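Side-chain contacts in translation initiation factor eIF2b-like protein (Chaetomium thermophilum, PDB 4ZEM), which is the beta subunit of eIF2B, the decameric complex thought to act as guanine nucleotide exchange factor for eIF2 in translation initiation: residues 17-22 with 49-54; 220-225 with 256-261. All coordinates share one frame; numbering follows the deposited sequence.

Contact 1: residues 17-22 with 49-54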
ATOM      1  N   LYS A  17       9.805 -18.058   5.429  1.00101.86           N
ATOM      2  CA  LYS A  17      10.656 -18.657   6.459  1.00116.68           C
ATOM      3  C   LYS A  17      11.929 -19.312   5.931  1.00116.86           C
ATOM      4  O   LYS A  17      12.705 -19.877   6.702  1.00126.27           O
ATOM      5  CB  LYS A  17       9.877 -19.681   7.286  1.00126.53           C
ATOM      6  CG  LYS A  17       9.711 -19.245   8.733  1.00132.69           C
ATOM      7  CD  LYS A  17      11.069 -18.846   9.317  1.00133.32           C
ATOM      8  CE  LYS A  17      11.071 -18.849  10.835  1.00132.85           C
ATOM      9  NZ  LYS A  17      10.769 -20.201  11.385  1.00136.94           N
ATOM     10  N   SER A  18      12.149 -19.235   4.627  1.00108.38           N
ATOM     11  CA  SER A  18      13.452 -19.571   4.087  1.00105.57           C
ATOM     12  C   SER A  18      14.298 -18.308   4.033  1.00 98.44           C
ATOM     13  O   SER A  18      15.499 -18.366   3.820  1.00100.18           O
ATOM     14  CB  SER A  18      13.326 -20.198   2.700  1.00113.88           C
ATOM     15  OG  SER A  18      12.305 -19.564   1.950  1.00114.51           O
ATOM     16  N   LEU A  19      13.652 -17.174   4.276  1.00 95.23           N
ATOM     17  CA  LEU A  19      14.271 -15.860   4.120  1.00 95.92           C
ATOM     18  C   LEU A  19      15.580 -15.700   4.902  1.00107.52           C
ATOM     19  O   LEU A  19      16.592 -15.249   4.359  1.00109.35           O
ATOM     20  CB  LEU A  19      13.265 -14.789   4.549  1.00 83.20           C
ATOM     21  CG  LEU A  19      13.336 -13.416   3.898  1.00 79.56           C
ATOM     22  CD1 LEU A  19      13.120 -13.543   2.405  1.00 83.26           C
ATOM     23  CD2 LEU A  19      12.281 -12.515   4.512  1.00 79.80           C
ATOM     24  N   ARG A  20      15.551 -16.073   6.177  1.00108.37           N
ATOM     25  CA  ARG A  20      16.662 -15.807   7.088  1.00111.07           C
ATOM     26  C   ARG A  20      17.776 -16.852   6.988  1.00114.75           C
ATOM     27  O   ARG A  20      18.910 -16.595   7.391  1.00115.41           O
ATOM     28  CB  ARG A  20      16.147 -15.677   8.524  1.00118.01           C
ATOM     29  CG  ARG A  20      15.761 -14.233   8.869  1.00121.71           C
ATOM     30  CD  ARG A  20      14.385 -14.109   9.500  1.00125.78           C
ATOM     31  NE  ARG A  20      13.769 -12.827   9.166  1.00123.80           N
ATOM     32  CZ  ARG A  20      12.459 -12.626   9.061  1.00130.26           C
ATOM     33  NH1 ARG A  20      11.616 -13.626   9.273  1.00131.15           N
ATOM     34  NH2 ARG A  20      11.989 -11.424   8.752  1.00130.40           N
ATOM     35  N   ASP A  21      17.453 -18.026   6.452  1.00115.89           N
ATOM     36  CA  ASP A  21      18.460 -19.060   6.198  1.00128.05           C
ATOM     37  C   ASP A  21      18.585 -19.452   4.728  1.00124.94           C
ATOM     38  O   ASP A  21      18.830 -20.617   4.403  1.00130.69           O
ATOM     39  CB  ASP A  21      18.163 -20.319   7.021  1.00142.56           C
ATOM     40  CG  ASP A  21      18.244 -20.076   8.518  1.00150.36           C
ATOM     41  OD1 ASP A  21      19.307 -19.611   8.985  1.00152.43           O
ATOM     42  OD2 ASP A  21      17.257 -20.365   9.230  1.00154.01           O
ATOM     43  N   GLN A  22      18.320 -18.498   3.844  1.00118.70           N
ATOM     44  CA  GLN A  22      18.642 -18.635   2.427  1.00115.64           C
ATOM     45  C   GLN A  22      19.647 -17.560   2.021  1.00112.85           C
ATOM     46  O   GLN A  22      19.822 -16.576   2.743  1.00116.94           O
ATOM     47  CB  GLN A  22      17.384 -18.566   1.587  1.00118.47           C
ATOM     48  CG  GLN A  22      17.499 -19.194   0.237  1.00121.96           C
ATOM     49  CD  GLN A  22      16.161 -19.232  -0.453  1.00123.60           C
ATOM     50  OE1 GLN A  22      15.390 -18.274  -0.391  1.00118.71           O
ATOM     51  NE2 GLN A  22      15.847 -20.365  -1.068  1.00129.34           N
ATOM     52  N   ILE A  49       7.884  -7.198  -0.177  1.00 57.57           N
ATOM     53  CA  ILE A  49       8.941  -6.270  -0.564  1.00 58.06           C
ATOM     54  C   ILE A  49       9.687  -5.755   0.669  1.00 55.03           C
ATOM     55  O   ILE A  49      10.919  -5.715   0.688  1.00 54.66           O
ATOM     56  CB  ILE A  49       8.383  -5.073  -1.358  1.00 52.35           C
ATOM     57  CG1 ILE A  49       7.672  -5.559  -2.622  1.00 52.83           C
ATOM     58  CG2 ILE A  49       9.500  -4.106  -1.721  1.00 52.38           C
ATOM     59  CD1 ILE A  49       8.571  -6.340  -3.567  1.00 55.05           C
ATOM     60  N   ALA A  50       8.936  -5.395   1.706  1.00 49.49           N
ATOM     61  CA  ALA A  50       9.527  -4.888   2.942  1.00 53.41           C
ATOM     62  C   ALA A  50      10.455  -5.927   3.585  1.00 52.98           C
ATOM     63  O   ALA A  50      11.551  -5.602   4.039  1.00 55.77           O
ATOM     64  CB  ALA A  50       8.427  -4.471   3.925  1.00 41.71           C
ATOM     65  N   GLN A  51      10.016  -7.178   3.611  1.00 51.40           N
ATOM     66  CA  GLN A  51      10.816  -8.251   4.184  1.00 50.38           C
ATOM     67  C   GLN A  51      12.082  -8.539   3.379  1.00 53.21           C
ATOM     68  O   GLN A  51      13.151  -8.789   3.951  1.00 51.59           O
ATOM     69  CB  GLN A  51       9.972  -9.522   4.316  1.00 48.75           C
ATOM     70  CG  GLN A  51       9.231  -9.605   5.634  1.00 64.30           C
ATOM     71  CD  GLN A  51       8.223 -10.726   5.675  1.00 77.34           C
ATOM     72  OE1 GLN A  51       7.554 -11.010   4.683  1.00 87.34           O
ATOM     73  NE2 GLN A  51       8.109 -11.377   6.826  1.00 81.19           N
ATOM     74  N   LEU A  52      11.958  -8.522   2.056  1.00 50.43           N
ATOM     75  CA  LEU A  52      13.107  -8.751   1.185  1.00 54.65           C
ATOM     76  C   LEU A  52      14.113  -7.605   1.337  1.00 62.09           C
ATOM     77  O   LEU A  52      15.322  -7.839   1.404  1.00 56.13           O
ATOM     78  CB  LEU A  52      12.657  -8.905  -0.275  1.00 55.86           C
ATOM     79  CG  LEU A  52      13.676  -9.335  -1.345  1.00 61.09           C
ATOM     80  CD1 LEU A  52      14.571  -8.190  -1.835  1.00 61.30           C
ATOM     81  CD2 LEU A  52      14.506 -10.517  -0.854  1.00 52.08           C
ATOM     82  N   LEU A  53      13.610  -6.372   1.380  1.00 59.68           N
ATOM     83  CA  LEU A  53      14.471  -5.202   1.530  1.00 55.23           C
ATOM     84  C   LEU A  53      15.188  -5.225   2.877  1.00 57.62           C
ATOM     85  O   LEU A  53      16.342  -4.806   2.985  1.00 48.50           O
ATOM     86  CB  LEU A  53      13.667  -3.911   1.371  1.00 47.25           C
ATOM     87  CG  LEU A  53      13.176  -3.637  -0.053  1.00 49.09           C
ATOM     88  CD1 LEU A  53      12.579  -2.239  -0.158  1.00 45.16           C
ATOM     89  CD2 LEU A  53      14.306  -3.830  -1.066  1.00 43.25           C
ATOM     90  N   ARG A  54      14.506  -5.736   3.899  1.00 55.90           N
ATOM     91  CA  ARG A  54      15.118  -5.896   5.212  1.00 58.89           C
ATOM     92  C   ARG A  54      16.310  -6.851   5.144  1.00 66.63           C
ATOM     93  O   ARG A  54      17.340  -6.630   5.790  1.00 65.10           O
ATOM     94  CB  ARG A  54      14.100  -6.412   6.223  1.00 47.08           C
ATOM     95  CG  ARG A  54      14.593  -6.378   7.658  1.00 52.44           C
ATOM     96  CD  ARG A  54      13.535  -6.893   8.612  1.00 53.78           C
ATOM     97  NE  ARG A  54      14.039  -6.988   9.975  1.00 62.44           N
ATOM     98  CZ  ARG A  54      14.528  -8.099  10.513  1.00 67.00           C
ATOM     99  NH1 ARG A  54      14.575  -9.217   9.801  1.00 59.32           N
ATOM    100  NH2 ARG A  54      14.966  -8.091  11.764  1.00 69.26           N
TER
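L19 and R20, side by side where the chain leaves helix 12-18, meet Q51 and R54, one helical turn apart on helix 43-59. L19 points at the helix, and its CD2 methyl comes down on the first carbon of the glutamine side chain, 3.8 Å from CB of Q51 and 3.9 Å from the backbone O of Q51. The two side chains cross at about a right angle. With CG anti to the backbone N (chi1 -151°), L19 reaches inward, where it also packs on S27 and Q55. The CA atoms come closest at L19 and L52, but the L52 side chain heads away and packs on I28 and L31 of helix 24-37.

R20 starts out alongside the helix and is brought round by a bend at chi2 (130°), which carries its guanidinium over to that of R54. NH2 of R20 lies 3.6 Å from NH1 of R54, and NE of R20 is 3.8 Å from the same nitrogen. The planes of the two groups are steeply inclined, 73° apart, so they do not stack. R54 arrives on a straight chain from CG to NE, and its NH2 makes a weak, long ion pair with E168.

No hydrogen bond joins the segments. Hydrophobic packing through L19 lies beside two like charges that probably repel each other, a cost that E168 and solvent around the exposed R20 may partly offset.

Contact 2: residues 220-225 with 256-261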
ATOM      1  N   ILE A 220     -24.791  -2.779  -0.698  1.00 32.31           N
ATOM      2  CA  ILE A 220     -25.120  -3.152  -2.065  1.00 38.46           C
ATOM      3  C   ILE A 220     -23.834  -3.516  -2.801  1.00 49.79           C
ATOM      4  O   ILE A 220     -22.893  -2.719  -2.870  1.00 43.17           O
ATOM      5  CB  ILE A 220     -25.849  -2.019  -2.814  1.00 47.39           C
ATOM      6  CG1 ILE A 220     -27.140  -1.618  -2.087  1.00 48.50           C
ATOM      7  CG2 ILE A 220     -26.150  -2.434  -4.246  1.00 51.05           C
ATOM      8  CD1 ILE A 220     -26.961  -0.493  -1.085  1.00 44.78           C
ATOM      9  N   LEU A 221     -23.774  -4.746  -3.293  1.00 43.79           N
ATOM     10  CA  LEU A 221     -22.591  -5.217  -3.993  1.00 46.25           C
ATOM     11  C   LEU A 221     -22.825  -5.167  -5.497  1.00 57.71           C
ATOM     12  O   LEU A 221     -23.721  -5.832  -6.020  1.00 64.86           O
ATOM     13  CB  LEU A 221     -22.235  -6.632  -3.542  1.00 43.67           C
ATOM     14  CG  LEU A 221     -21.929  -6.787  -2.050  1.00 48.66           C
ATOM     15  CD1 LEU A 221     -21.894  -8.242  -1.679  1.00 54.40           C
ATOM     16  CD2 LEU A 221     -20.601  -6.148  -1.708  1.00 40.72           C
ATOM     17  N   ALA A 222     -22.039  -4.347  -6.184  1.00 55.12           N
ATOM     18  CA  ALA A 222     -22.184  -4.186  -7.622  1.00 55.35           C
ATOM     19  C   ALA A 222     -20.871  -4.442  -8.347  1.00 55.30           C
ATOM     20  O   ALA A 222     -19.808  -4.018  -7.894  1.00 58.51           O
ATOM     21  CB  ALA A 222     -22.700  -2.796  -7.951  1.00 56.16           C
ATOM     22  N   SER A 223     -20.944  -5.157  -9.461  1.00 62.41           N
ATOM     23  CA  SER A 223     -19.783  -5.307 -10.321  1.00 66.78           C
ATOM     24  C   SER A 223     -20.242  -5.194 -11.762  1.00 76.41           C
ATOM     25  O   SER A 223     -21.244  -5.799 -12.142  1.00 95.34           O
ATOM     26  CB  SER A 223     -19.094  -6.649 -10.080  1.00 67.55           C
ATOM     27  OG  SER A 223     -18.071  -6.868 -11.035  1.00 80.95           O
ATOM     28  N   LEU A 224     -19.522  -4.430 -12.573  1.00 81.59           N
ATOM     29  CA  LEU A 224     -19.899  -4.332 -13.978  1.00102.06           C
ATOM     30  C   LEU A 224     -19.382  -5.547 -14.744  1.00100.33           C
ATOM     31  O   LEU A 224     -19.956  -5.946 -15.755  1.00105.31           O
ATOM     32  CB  LEU A 224     -19.388  -3.025 -14.590  1.00103.45           C
ATOM     33  CG  LEU A 224     -20.022  -1.770 -13.975  1.00 96.67           C
ATOM     34  CD1 LEU A 224     -19.451  -0.494 -14.585  1.00 86.72           C
ATOM     35  CD2 LEU A 224     -21.545  -1.806 -14.105  1.00 98.23           C
ATOM     36  N   ASN A 225     -18.290  -6.118 -14.243  1.00 98.35           N
ATOM     37  CA  ASN A 225     -17.735  -7.378 -14.735  1.00112.27           C
ATOM     38  C   ASN A 225     -18.468  -8.613 -14.198  1.00118.32           C
ATOM     39  O   ASN A 225     -18.241  -9.008 -13.054  1.00115.30           O
ATOM     40  CB  ASN A 225     -16.249  -7.460 -14.372  1.00116.92           C
ATOM     41  CG  ASN A 225     -15.497  -6.175 -14.690  1.00118.41           C
ATOM     42  OD1 ASN A 225     -16.009  -5.296 -15.387  1.00120.27           O
ATOM     43  ND2 ASN A 225     -14.280  -6.057 -14.169  1.00115.21           N
ATOM     44  N   ASN A 256     -26.930  -4.328 -15.580  1.00 83.57           N
ATOM     45  CA  ASN A 256     -27.559  -3.221 -16.283  1.00 84.79           C
ATOM     46  C   ASN A 256     -28.053  -2.099 -15.378  1.00 85.28           C
ATOM     47  O   ASN A 256     -27.972  -0.925 -15.719  1.00100.01           O
ATOM     48  CB  ASN A 256     -28.690  -3.723 -17.183  1.00 93.22           C
ATOM     49  CG  ASN A 256     -29.771  -4.461 -16.414  1.00109.80           C
ATOM     50  OD1 ASN A 256     -30.495  -3.873 -15.614  1.00113.61           O
ATOM     51  ND2 ASN A 256     -29.899  -5.754 -16.674  1.00117.07           N
ATOM     52  N   GLY A 257     -28.579  -2.483 -14.225  1.00 77.92           N
ATOM     53  CA  GLY A 257     -29.154  -1.563 -13.260  1.00 72.58           C
ATOM     54  C   GLY A 257     -28.309  -0.630 -12.414  1.00 64.84           C
ATOM     55  O   GLY A 257     -28.854   0.229 -11.733  1.00 63.93           O
ATOM     56  N   LEU A 258     -26.997  -0.802 -12.410  1.00 65.02           N
ATOM     57  CA  LEU A 258     -26.156   0.023 -11.545  1.00 62.85           C
ATOM     58  C   LEU A 258     -26.506   1.501 -11.667  1.00 66.32           C
ATOM     59  O   LEU A 258     -26.654   2.194 -10.667  1.00 71.57           O
ATOM     60  CB  LEU A 258     -24.677  -0.166 -11.865  1.00 65.27           C
ATOM     61  CG  LEU A 258     -23.763   0.644 -10.941  1.00 60.83           C
ATOM     62  CD1 LEU A 258     -24.150   0.415  -9.481  1.00 52.52           C
ATOM     63  CD2 LEU A 258     -22.292   0.309 -11.155  1.00 54.40           C
ATOM     64  N   MET A 259     -26.681   1.967 -12.897  1.00 72.37           N
ATOM     65  CA  MET A 259     -26.903   3.383 -13.143  1.00 79.85           C
ATOM     66  C   MET A 259     -28.272   3.814 -12.637  1.00 76.11           C
ATOM     67  O   MET A 259     -28.437   4.910 -12.106  1.00 77.34           O
ATOM     68  CB  MET A 259     -26.787   3.670 -14.639  1.00 89.27           C
ATOM     69  CG  MET A 259     -26.233   5.030 -14.981  1.00 93.62           C
ATOM     70  SD  MET A 259     -24.541   5.186 -14.389  1.00132.48           S
ATOM     71  CE  MET A 259     -23.813   3.687 -15.041  1.00 74.73           C
ATOM     72  N   ALA A 260     -29.249   2.931 -12.791  1.00 73.72           N
ATOM     73  CA  ALA A 260     -30.601   3.182 -12.313  1.00 68.90           C
ATOM     74  C   ALA A 260     -30.684   3.211 -10.784  1.00 71.05           C
ATOM     75  O   ALA A 260     -31.477   3.960 -10.220  1.00 79.26           O
ATOM     76  CB  ALA A 260     -31.559   2.141 -12.874  1.00 64.15           C
ATOM     77  N   TYR A 261     -29.858   2.408 -10.117  1.00 62.86           N
ATOM     78  CA  TYR A 261     -30.008   2.213  -8.679  1.00 46.02           C
ATOM     79  C   TYR A 261     -29.164   3.133  -7.795  1.00 59.78           C
ATOM     80  O   TYR A 261     -29.489   3.309  -6.621  1.00 57.24           O
ATOM     81  CB  TYR A 261     -29.652   0.754  -8.336  1.00 44.10           C
ATOM     82  CG  TYR A 261     -29.901   0.373  -6.898  1.00 57.45           C
ATOM     83  CD1 TYR A 261     -31.149  -0.086  -6.497  1.00 59.81           C
ATOM     84  CD2 TYR A 261     -28.901   0.480  -5.939  1.00 39.49           C
ATOM     85  CE1 TYR A 261     -31.396  -0.432  -5.187  1.00 47.34           C
ATOM     86  CE2 TYR A 261     -29.143   0.148  -4.622  1.00 44.52           C
ATOM     87  CZ  TYR A 261     -30.395  -0.313  -4.255  1.00 44.15           C
ATOM     88  OH  TYR A 261     -30.654  -0.661  -2.953  1.00 44.15           O
TER
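Strand 218-222 runs out into a loop opposite the short helix 258-261, the backbones being closest at A222 and L258, whose CA atoms are 7.0 Å apart. I220 and A222, two residues apart on the strand, both point at the helix, which answers with Y261 and L258, one turn apart.

The ring of Y261 comes from the opposite direction to I220 and meets it obliquely. CG1 of I220 touches the far end of the ring, 3.7 Å from CE2 of Y261, and is also 3.7 Å from OH of Y261, while CG2 of I220 is 4.0 Å from CE2 of Y261. L258, its CG anti to the backbone N (chi1 -178°), divides its two methyls between two partners: CD1 reaches CB of A222 at 3.8 Å, and CD2 meets CD2 of L224 at 3.7 Å. The L224 side chain crosses that of L258 at about a right angle. Beyond the strand, OG of S223 donates to the backbone O of N225 (2.9 Å) from above the carbonyl plane.

No hydrogen bond crosses the contact, made by apolar side chains and the tyrosine ring; it continues onto Y194, L196 and I251 of the flanking strands and A290 and I289 of helix 287-296. Helix 258-261 lies in the connection from edge strand 249-252 to strand 267-271, beyond 194-198, passing over strand 218-222, consistent with a Rossmann-like alpha/beta fold.

How the contacts relate
From the N terminus the chain passes through helix 12-18, makes the turn that supplies one side of contact 1, and returns along helices 24-37 and 43-59, so contact 1 closes a largely helical loop. After further helices, the long helix 154-182 leads to strand 194-198 before contact 2 opens on strand 218-222; helix 237-246 and edge strand 249-252 lie within its loop, which helix 258-261 closes. The loops therefore come in series and neither nest nor cross. Contact 1 ties together the N-terminal helices; contact 2 ties strand 218-222, next to the edge strand, to the short helix in the connection to strand 267-271. Their centres are 42 Å apart on opposite sides of the chain's centre.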